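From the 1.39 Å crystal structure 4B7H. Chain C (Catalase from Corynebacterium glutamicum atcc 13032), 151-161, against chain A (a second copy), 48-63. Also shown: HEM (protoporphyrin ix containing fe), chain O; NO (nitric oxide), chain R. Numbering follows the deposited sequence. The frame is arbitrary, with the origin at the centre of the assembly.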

# COMPACT_ATOMS: atom_id res chain seq x y z
N ASP C 151 -1.33 -31.17 2.70
CA ASP C 151 -1.92 -30.45 1.58
C ASP C 151 -2.03 -28.97 1.93
O ASP C 151 -2.57 -28.61 2.98
CB ASP C 151 -3.29 -31.05 1.22
CG ASP C 151 -3.73 -30.72 -0.18
OD1 ASP C 151 -3.63 -29.54 -0.57
OD2 ASP C 151 -4.18 -31.64 -0.91
N GLY C 152 -1.47 -28.11 1.08
CA GLY C 152 -1.50 -26.68 1.33
C GLY C 152 -2.89 -26.09 1.43
O GLY C 152 -3.07 -25.03 2.03
N MET C 153 -3.89 -26.77 0.87
CA MET C 153 -5.27 -26.31 0.97
C MET C 153 -5.68 -26.12 2.43
O MET C 153 -6.51 -25.26 2.75
CB MET C 153 -6.20 -27.30 0.27
CG MET C 153 -7.66 -26.88 0.25
SD MET C 153 -7.98 -25.32 -0.61
CE MET C 153 -8.10 -25.93 -2.29
N LYS C 154 -5.10 -26.92 3.31
CA LYS C 154 -5.46 -26.91 4.72
C LYS C 154 -4.61 -25.97 5.57
O LYS C 154 -4.90 -25.77 6.75
CB LYS C 154 -5.34 -28.33 5.28
CG LYS C 154 -6.40 -29.29 4.75
CD LYS C 154 -7.21 -29.90 5.89
CE LYS C 154 -7.96 -28.84 6.69
NZ LYS C 154 -9.03 -28.14 5.90
N PHE C 155 -3.56 -25.39 4.99
CA PHE C 155 -2.63 -24.58 5.78
C PHE C 155 -3.27 -23.36 6.47
O PHE C 155 -3.06 -23.15 7.67
CB PHE C 155 -1.41 -24.21 4.93
CG PHE C 155 -0.41 -23.36 5.64
CD1 PHE C 155 0.46 -23.92 6.57
CD2 PHE C 155 -0.33 -22.00 5.39
CE1 PHE C 155 1.40 -23.13 7.23
CE2 PHE C 155 0.59 -21.21 6.04
CZ PHE C 155 1.46 -21.78 6.96
N PRO C 156 -4.09 -22.56 5.75
CA PRO C 156 -4.70 -21.43 6.45
C PRO C 156 -5.66 -21.86 7.57
O PRO C 156 -5.79 -21.14 8.56
CB PRO C 156 -5.46 -20.70 5.33
CG PRO C 156 -4.66 -21.03 4.11
CD PRO C 156 -4.32 -22.48 4.30
N ASP C 157 -6.31 -23.01 7.43
CA ASP C 157 -7.14 -23.54 8.51
C ASP C 157 -6.31 -23.79 9.76
O ASP C 157 -6.69 -23.39 10.86
CB ASP C 157 -7.85 -24.83 8.09
CG ASP C 157 -8.78 -24.61 6.92
OD1 ASP C 157 -9.69 -23.77 7.07
OD2 ASP C 157 -8.59 -25.24 5.85
N PHE C 158 -5.19 -24.47 9.58
CA PHE C 158 -4.32 -24.77 10.71
C PHE C 158 -3.83 -23.48 11.36
O PHE C 158 -3.91 -23.31 12.59
CB PHE C 158 -3.13 -25.64 10.28
CG PHE C 158 -2.06 -25.70 11.31
CD1 PHE C 158 -2.33 -26.21 12.57
CD2 PHE C 158 -0.78 -25.21 11.04
CE1 PHE C 158 -1.36 -26.23 13.55
CE2 PHE C 158 0.21 -25.24 12.01
CZ PHE C 158 -0.09 -25.74 13.27
N ILE C 159 -3.33 -22.55 10.56
CA ILE C 159 -2.78 -21.33 11.15
C ILE C 159 -3.87 -20.49 11.84
O ILE C 159 -3.65 -20.00 12.95
CB ILE C 159 -1.97 -20.52 10.13
CG1 ILE C 159 -0.78 -21.34 9.64
CG2 ILE C 159 -1.52 -19.18 10.72
CD1 ILE C 159 0.21 -21.71 10.74
N HIS C 160 -5.17 -20.24 11.20
CA HIS C 160 -6.19 -19.59 12.02
C HIS C 160 -6.42 -20.42 13.29
O HIS C 160 -6.52 -19.88 14.40
CB HIS C 160 -7.53 -19.50 11.29
CG HIS C 160 -7.55 -18.67 10.03
ND1 HIS C 160 -8.54 -18.69 9.08
CD2 HIS C 160 -6.61 -17.81 9.58
CE1 HIS C 160 -8.23 -17.84 8.11
NE2 HIS C 160 -7.06 -17.30 8.39
N SER C 161 -6.42 -21.67 13.30
CA SER C 161 -6.74 -22.40 14.53
C SER C 161 -5.70 -22.17 15.64
O SER C 161 -6.01 -22.33 16.82
CB SER C 161 -6.93 -23.90 14.28
OG SER C 161 -5.69 -24.61 14.16
CHA HEM O . 6.79 -18.35 6.97
CHB HEM O . 3.49 -20.19 3.96
CHC HEM O . 4.49 -24.61 5.65
CHD HEM O . 8.62 -22.87 7.43
C1A HEM O . 5.81 -18.46 6.02
C2A HEM O . 5.24 -17.37 5.25
C3A HEM O . 4.34 -17.89 4.42
C4A HEM O . 4.31 -19.31 4.63
CMA HEM O . 3.48 -17.14 3.38
CAA HEM O . 5.63 -15.88 5.40
CBA HEM O . 6.83 -15.59 4.50
CGA HEM O . 7.17 -14.12 4.45
O1A HEM O . 8.38 -13.80 4.36
O2A HEM O . 6.25 -13.26 4.49
C1B HEM O . 3.45 -21.55 4.17
C2B HEM O . 2.54 -22.48 3.52
C3B HEM O . 2.81 -23.70 4.01
C4B HEM O . 3.91 -23.57 4.95
CMB HEM O . 1.47 -22.07 2.49
CAB HEM O . 2.16 -25.06 3.65
CBB HEM O . 1.66 -25.32 2.44
C1C HEM O . 5.78 -24.56 6.13
C2C HEM O . 6.69 -25.68 6.31
C3C HEM O . 7.85 -25.19 6.81
C4C HEM O . 7.69 -23.75 6.93
CMC HEM O . 6.32 -27.14 6.00
CAC HEM O . 9.16 -25.94 7.14
CBC HEM O . 9.54 -27.03 6.45
C1D HEM O . 8.46 -21.51 7.54
C2D HEM O . 9.43 -20.65 8.15
C3D HEM O . 8.87 -19.26 8.01
C4D HEM O . 7.63 -19.39 7.31
CMD HEM O . 10.75 -21.02 8.83
CAD HEM O . 9.55 -17.99 8.49
CBD HEM O . 10.69 -17.64 7.54
CGD HEM O . 11.39 -16.45 8.13
O1D HEM O . 11.29 -15.33 7.56
O2D HEM O . 12.03 -16.63 9.21
NA HEM O . 5.21 -19.64 5.62
NB HEM O . 4.28 -22.24 5.03
NC HEM O . 6.42 -23.40 6.52
ND HEM O . 7.40 -20.74 7.05
FE HEM O . 5.81 -21.49 6.09
N NO R . 5.04 -21.54 7.49
O NO R . 4.30 -21.86 8.23
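Chain A, residues 48-63: NDIHLIEKLAHFNREN

Residues 50-59 of chain A form an α-helix, as the unbroken series of i to i+4 backbone bonds indicates, from Ile A53 N to Asp A49 O (3.2 Å) through Phe A59 N to Lys A55 O (3.1 Å). Asp A49 occupies the N-cap position: its OD1 accepts from Leu A52 N at 3.1 Å. A type I turn runs from Phe A59 to Glu A62, and the CA-to-CB bond of Glu A62 points toward chain C. The helix runs in broadly the same direction as helix 155-161 of chain C, crossing it at 30° with a closest axial approach of 10.3 Å. Register follows from the nearest CA pairs: Leu A52 CA lies 5.7 Å from Met C153 CA, and Phe A59 CA 6.4 Å from Pro C156 CA. Together the two stretches bury 615 Å².

Charged and polar contacts lie at two sites. Lys A55, its side chain extended with all four chi angles t, reaches Asp C157, where NZ and OD2 form a hydrogen-bonded salt bridge of 2.8 Å. The same NZ donates to Met C153 O at 2.9 Å. Asp C157 OD2 also meets Lys C154 NZ at 2.9 Å, so one carboxylate oxygen serves an ammonium group from each chain. A water donates to Asp C157 OD1 (2.7 Å from the water O) and accepts a weak bond from Lys A55 NZ (3.4 Å from the water O), bridging the pair a second time. At the other site, His C160 NE2 donates to Glu A62 OE2 at 2.6 Å with an angle of 157°; the acceptor lies near the imidazole plane, as expected for an N-H donor.

Apolar packing centres on Phe A59, whose side chain fits as a knob among Phe C155, Pro C156, Ile C159 and His C160. Its CD1 is 3.7 Å from Pro C156 CB, and its CE1 is 3.7 Å from Ile C159 CG2 at the ring edge. Phe C155 directs its edge toward the Phe A59 face in an offset arrangement, with centroids 5.5 Å apart and planes at 73°; the CE2 atoms of Phe C155 and Phe A59 approach to 3.6 Å. Heme atom C4B lies over one face of Phe C155. Leu A56 CD2 adds a contact with Pro C156 CG at 3.9 Å.

Toward the start of the chain A helix, Met C153 CE packs on Leu A52 CB at 3.7 Å. The sulfur of Met C153, SD, lies 4.5 Å from the His A51 ring centroid, 56° off the normal, an oblique sulfur-aromatic contact. Gly C152 C sits 4.0 Å from Leu A52 CD1.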

# COMPACT_ATOMS: atom_id res chain seq x y z
N ASN A 48 -4.26 -23.75 -11.82
CA ASN A 48 -5.65 -23.30 -11.81
C ASN A 48 -6.56 -23.97 -10.78
O ASN A 48 -7.74 -24.21 -11.05
CB ASN A 48 -6.28 -23.38 -13.20
CG ASN A 48 -5.59 -22.49 -14.20
OD1 ASN A 48 -4.92 -21.50 -13.86
ND2 ASN A 48 -5.74 -22.83 -15.46
N ASP A 49 -6.02 -24.26 -9.60
CA ASP A 49 -6.87 -24.51 -8.45
C ASP A 49 -7.24 -23.13 -7.92
O ASP A 49 -6.51 -22.53 -7.12
CB ASP A 49 -6.19 -25.38 -7.39
CG ASP A 49 -7.16 -25.84 -6.32
OD1 ASP A 49 -8.10 -25.06 -6.02
OD2 ASP A 49 -7.00 -26.96 -5.78
N ILE A 50 -8.36 -22.60 -8.41
CA ILE A 50 -8.70 -21.20 -8.16
C ILE A 50 -8.91 -20.95 -6.67
O ILE A 50 -8.41 -19.97 -6.12
CB ILE A 50 -9.94 -20.76 -8.98
CG1 ILE A 50 -9.69 -20.99 -10.48
CG2 ILE A 50 -10.29 -19.30 -8.71
CD1 ILE A 50 -10.93 -20.85 -11.34
N HIS A 51 -9.64 -21.85 -6.02
CA HIS A 51 -9.87 -21.71 -4.59
C HIS A 51 -8.58 -21.79 -3.78
O HIS A 51 -8.38 -21.00 -2.86
CB HIS A 51 -10.89 -22.74 -4.10
CG HIS A 51 -11.15 -22.65 -2.63
ND1 HIS A 51 -11.59 -21.50 -2.03
CD2 HIS A 51 -11.01 -23.57 -1.64
CE1 HIS A 51 -11.72 -21.71 -0.73
NE2 HIS A 51 -11.38 -22.95 -0.47
N LEU A 52 -7.68 -22.71 -4.12
CA LEU A 52 -6.41 -22.81 -3.40
C LEU A 52 -5.67 -21.47 -3.41
O LEU A 52 -5.23 -20.98 -2.37
CB LEU A 52 -5.51 -23.88 -4.00
CG LEU A 52 -4.10 -23.97 -3.40
CD1 LEU A 52 -4.16 -24.49 -1.98
CD2 LEU A 52 -3.21 -24.85 -4.29
N ILE A 53 -5.53 -20.89 -4.60
CA ILE A 53 -4.78 -19.66 -4.72
C ILE A 53 -5.50 -18.50 -4.01
O ILE A 53 -4.87 -17.69 -3.34
CB ILE A 53 -4.46 -19.32 -6.19
CG1 ILE A 53 -3.67 -20.46 -6.84
CG2 ILE A 53 -3.72 -17.99 -6.29
CD1 ILE A 53 -2.42 -20.85 -6.09
N GLU A 54 -6.82 -18.45 -4.12
CA GLU A 54 -7.58 -17.38 -3.49
C GLU A 54 -7.47 -17.47 -1.95
O GLU A 54 -7.29 -16.45 -1.26
CB GLU A 54 -9.04 -17.46 -3.93
CG GLU A 54 -9.93 -16.35 -3.41
CD GLU A 54 -11.28 -16.37 -4.09
OE1 GLU A 54 -11.38 -15.85 -5.22
OE2 GLU A 54 -12.23 -16.93 -3.51
N LYS A 55 -7.56 -18.69 -1.44
CA LYS A 55 -7.45 -18.96 -0.00
C LYS A 55 -6.07 -18.59 0.53
O LYS A 55 -5.95 -17.90 1.55
CB LYS A 55 -7.76 -20.44 0.25
CG LYS A 55 -7.87 -20.85 1.71
CD LYS A 55 -8.43 -22.28 1.81
CE LYS A 55 -8.55 -22.75 3.26
NZ LYS A 55 -9.09 -24.15 3.29
N LEU A 56 -5.02 -19.03 -0.16
CA LEU A 56 -3.66 -18.71 0.25
C LEU A 56 -3.36 -17.23 0.13
O LEU A 56 -2.72 -16.65 1.01
CB LEU A 56 -2.64 -19.51 -0.57
CG LEU A 56 -2.58 -21.03 -0.34
CD1 LEU A 56 -1.61 -21.65 -1.33
CD2 LEU A 56 -2.18 -21.35 1.09
N ALA A 57 -3.81 -16.62 -0.97
CA ALA A 57 -3.48 -15.22 -1.24
C ALA A 57 -4.17 -14.27 -0.28
O ALA A 57 -3.58 -13.26 0.12
CB ALA A 57 -3.81 -14.86 -2.69
N HIS A 58 -5.40 -14.71 0.15
CA HIS A 58 -6.03 -13.75 1.04
C HIS A 58 -5.49 -13.89 2.48
O HIS A 58 -5.25 -12.90 3.16
CB HIS A 58 -7.56 -13.81 1.02
CG HIS A 58 -8.17 -12.70 1.81
ND1 HIS A 58 -8.31 -12.74 3.19
CD2 HIS A 58 -8.82 -11.58 1.41
CE1 HIS A 58 -8.96 -11.66 3.59
NE2 HIS A 58 -9.27 -10.94 2.53
N PHE A 59 -5.13 -15.17 2.81
CA PHE A 59 -4.41 -15.48 4.04
C PHE A 59 -3.12 -14.66 4.12
O PHE A 59 -2.80 -14.08 5.17
CB PHE A 59 -4.09 -16.98 4.05
CG PHE A 59 -3.15 -17.41 5.14
CD1 PHE A 59 -3.62 -17.72 6.40
CD2 PHE A 59 -1.79 -17.52 4.89
CE1 PHE A 59 -2.76 -18.14 7.39
CE2 PHE A 59 -0.91 -17.93 5.88
CZ PHE A 59 -1.40 -18.24 7.13
N ASN A 60 -2.39 -14.58 3.00
CA ASN A 60 -1.11 -13.87 2.94
C ASN A 60 -1.25 -12.38 3.20
O ASN A 60 -0.25 -11.72 3.46
CB ASN A 60 -0.48 -14.04 1.55
CG ASN A 60 0.29 -15.34 1.37
OD1 ASN A 60 0.57 -15.76 0.24
ND2 ASN A 60 0.66 -15.97 2.48
N ARG A 61 -2.47 -11.86 3.08
CA ARG A 61 -2.73 -10.43 3.21
C ARG A 61 -3.56 -10.08 4.45
O ARG A 61 -4.09 -8.97 4.56
CB ARG A 61 -3.38 -9.90 1.92
CG ARG A 61 -2.39 -9.94 0.78
CD ARG A 61 -3.04 -9.72 -0.59
NE ARG A 61 -2.00 -9.67 -1.61
CZ ARG A 61 -1.36 -10.74 -2.08
NH1 ARG A 61 -1.71 -11.97 -1.70
NH2 ARG A 61 -0.38 -10.59 -2.96
N GLU A 62 -3.65 -11.01 5.40
CA GLU A 62 -4.44 -10.75 6.61
C GLU A 62 -3.88 -9.65 7.50
O GLU A 62 -4.64 -8.90 8.11
CB GLU A 62 -4.60 -12.03 7.44
CG GLU A 62 -5.54 -12.99 6.78
CD GLU A 62 -5.86 -14.22 7.60
OE1 GLU A 62 -5.67 -14.24 8.84
OE2 GLU A 62 -6.34 -15.20 6.98
N ASN A 63 -2.55 -9.59 7.60
CA ASN A 63 -1.93 -8.64 8.52
C ASN A 63 -1.82 -7.25 7.94
O ASN A 63 -1.65 -7.07 6.73
CB ASN A 63 -0.54 -9.12 8.95
CG ASN A 63 -0.59 -10.26 9.94
OD1 ASN A 63 -1.59 -10.46 10.65
ND2 ASN A 63 0.49 -11.01 10.01
O HOH W 1 -11.73 -24.15 5.40